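Local coordinates for protein alkaline phosphatase D (Bacillus subtilis, PDB 2YEQ) that hydrolyses phosphate mono- and diesters at an active site that contains iron and calcium, at residues A417-D422 against K497-E503. Residues are numbered along the deposited sequence; the frame is centred on the assembly and turned at random.
With EDO (1,2-ethanediol), chain N.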
loop_
_atom_site.group_PDB
_atom_site.type_symbol
_atom_site.label_atom_id
_atom_site.label_comp_id
_atom_site.label_asym_id
_atom_site.label_seq_id
_atom_site.Cartn_x
_atom_site.Cartn_y
_atom_site.Cartn_z
ATOM N N ALA A 417 13.154 6.436 -14.868
ATOM C CA ALA A 417 13.393 7.555 -15.788
ATOM C C ALA A 417 12.197 8.490 -15.772
ATOM O O ALA A 417 11.181 8.205 -15.136
ATOM C CB ALA A 417 13.668 7.026 -17.200
ATOM N N ASP A 418 12.312 9.646 -16.427
ATOM C CA ASP A 418 11.182 10.563 -16.467
ATOM C C ASP A 418 10.059 10.025 -17.364
ATOM O O ASP A 418 8.879 10.226 -17.093
ATOM C CB ASP A 418 11.619 11.970 -16.924
ATOM C CG ASP A 418 10.654 13.033 -16.491
ATOM O OD1 ASP A 418 10.667 13.424 -15.288
ATOM O OD2 ASP A 418 9.837 13.447 -17.336
ATOM N N LYS A 419 10.450 9.321 -18.409
ATOM C CA LYS A 419 9.554 8.888 -19.472
ATOM C C LYS A 419 10.048 7.545 -20.004
ATOM O O LYS A 419 11.244 7.277 -19.945
ATOM C CB LYS A 419 9.632 9.934 -20.599
ATOM C CG LYS A 419 8.592 9.854 -21.693
ATOM C CD LYS A 419 8.666 11.137 -22.568
ATOM C CE LYS A 419 8.019 10.953 -23.930
ATOM N NZ LYS A 419 7.438 12.237 -24.415
ATOM N N ARG A 420 9.135 6.753 -20.568
ATOM C CA ARG A 420 9.428 5.427 -21.154
ATOM C C ARG A 420 9.161 5.429 -22.669
ATOM O O ARG A 420 8.641 6.389 -23.209
ATOM C CB ARG A 420 8.474 4.390 -20.555
ATOM C CG ARG A 420 8.689 4.068 -19.142
ATOM C CD ARG A 420 8.316 2.638 -18.869
ATOM N NE ARG A 420 6.945 2.437 -18.402
ATOM C CZ ARG A 420 6.628 1.996 -17.169
ATOM N NH1 ARG A 420 7.569 1.749 -16.233
ATOM N NH2 ARG A 420 5.357 1.807 -16.860
ATOM N N ALA A 421 9.479 4.320 -23.328
ATOM C CA ALA A 421 9.263 4.161 -24.769
ATOM C C ALA A 421 7.785 4.196 -25.182
ATOM O O ALA A 421 7.476 4.611 -26.279
ATOM C CB ALA A 421 9.915 2.875 -25.239
ATOM N N ASP A 422 6.869 3.795 -24.307
ATOM C CA ASP A 422 5.459 3.693 -24.674
ATOM C C ASP A 422 4.618 4.825 -24.092
ATOM O O ASP A 422 3.408 4.880 -24.290
ATOM C CB ASP A 422 4.884 2.322 -24.248
ATOM C CG ASP A 422 4.972 2.075 -22.747
ATOM O OD1 ASP A 422 5.594 2.883 -22.022
ATOM O OD2 ASP A 422 4.409 1.065 -22.282
ATOM N N LYS A 497 16.431 10.580 -18.454
ATOM C CA LYS A 497 15.333 11.360 -19.023
ATOM C C LYS A 497 14.300 10.459 -19.689
ATOM O O LYS A 497 13.108 10.592 -19.460
ATOM C CB LYS A 497 15.865 12.368 -20.052
ATOM C CG LYS A 497 17.006 13.242 -19.551
ATOM C CD LYS A 497 16.526 14.306 -18.600
ATOM C CE LYS A 497 16.050 15.561 -19.344
ATOM N NZ LYS A 497 17.171 16.465 -19.754
ATOM N N GLN A 498 14.768 9.550 -20.528
ATOM C CA GLN A 498 13.879 8.635 -21.211
ATOM C C GLN A 498 14.528 7.273 -21.327
ATOM O O GLN A 498 15.654 7.187 -21.782
ATOM C CB GLN A 498 13.516 9.149 -22.604
ATOM C CG GLN A 498 12.552 8.197 -23.338
ATOM C CD GLN A 498 11.674 8.894 -24.341
ATOM O OE1 GLN A 498 11.870 10.064 -24.650
ATOM N NE2 GLN A 498 10.694 8.177 -24.857
ATOM N N SER A 499 13.818 6.217 -20.915
ATOM C CA SER A 499 14.330 4.851 -21.052
ATOM C C SER A 499 13.678 4.159 -22.239
ATOM O O SER A 499 12.732 4.699 -22.833
ATOM C CB SER A 499 14.022 4.055 -19.802
ATOM O OG SER A 499 12.637 3.860 -19.724
ATOM N N ASP A 500 14.147 2.953 -22.565
ATOM C CA ASP A 500 13.438 2.130 -23.553
ATOM C C ASP A 500 12.514 1.083 -22.928
ATOM O O ASP A 500 12.070 0.171 -23.614
ATOM C CB ASP A 500 14.374 1.498 -24.589
ATOM C CG ASP A 500 15.744 1.243 -24.061
ATOM O OD1 ASP A 500 15.861 0.560 -23.019
ATOM O OD2 ASP A 500 16.705 1.724 -24.699
ATOM N N GLU A 501 12.189 1.245 -21.648
ATOM C CA GLU A 501 11.244 0.361 -20.972
ATOM C C GLU A 501 9.825 0.539 -21.550
ATOM O O GLU A 501 9.489 1.611 -22.075
ATOM C CB GLU A 501 11.248 0.603 -19.439
ATOM C CG GLU A 501 12.032 -0.457 -18.587
ATOM C CD GLU A 501 11.423 -0.736 -17.171
ATOM O OE1 GLU A 501 10.185 -0.624 -16.966
ATOM O OE2 GLU A 501 12.195 -1.088 -16.249
ATOM N N VAL A 502 9.011 -0.522 -21.471
ATOM C CA VAL A 502 7.590 -0.465 -21.815
ATOM C C VAL A 502 6.842 -1.186 -20.712
ATOM O O VAL A 502 7.451 -1.908 -19.939
ATOM C CB VAL A 502 7.289 -1.122 -23.174
ATOM C CG1 VAL A 502 7.967 -0.351 -24.299
ATOM C CG2 VAL A 502 7.737 -2.605 -23.182
ATOM N N GLU A 503 5.535 -0.986 -20.613
ATOM C CA GLU A 503 4.774 -1.610 -19.535
ATOM C C GLU A 503 4.974 -3.145 -19.463
ATOM O O GLU A 503 5.088 -3.695 -18.363
ATOM C CB GLU A 503 3.293 -1.279 -19.659
ATOM C CG GLU A 503 2.427 -1.814 -18.526
ATOM C CD GLU A 503 2.775 -1.232 -17.162
ATOM O OE1 GLU A 503 3.225 -0.069 -17.121
ATOM O OE2 GLU A 503 2.582 -1.942 -16.134
HETATM C C1 EDO N . 15.016 14.160 -15.498
HETATM O O1 EDO N . 16.314 14.766 -15.654
HETATM C C2 EDO N . 13.855 15.007 -16.012
HETATM O O2 EDO N . 12.816 15.074 -15.031
#
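Main-chain hydrogen bonds set the alignment of these two loops, which run in the same direction. Around Lys-419 and Gln-498 they form a single parallel bridge: Ser-499 N donates to Lys-419 O (2.9 Å), while Lys-419 N to Lys-497 O is weak (3.1 Å). Farther along, Ala-421 N reaches Glu-501 O (3.0 Å), and Glu-501 N bonds Ser-499 OG (3.3 Å) in an ST turn, a role suited to a short hydroxyl side chain. Charge dominates the other end. The long Arg-420 side chain lets NH2 meet Glu-503 OE1 at 2.9 Å; NH1 to Glu-501 OE1, at 3.6 Å, is a longer, purely electrostatic pairing. Glu-503 also pairs with Arg-506 of helix 504-520. The short carboxylate of Asp-422 accepts from Glu-503 N through OD2 (2.9 Å). Apolar packing is slight: Ala-421 CB touches Val-502 CG1 at 3.9 Å, its small methyl permitting close backbone approach. Thus backbone pairing and an arginine-carboxylate network, rather than a hydrophobic core, join the approaches to helices 423-429 and 504-520.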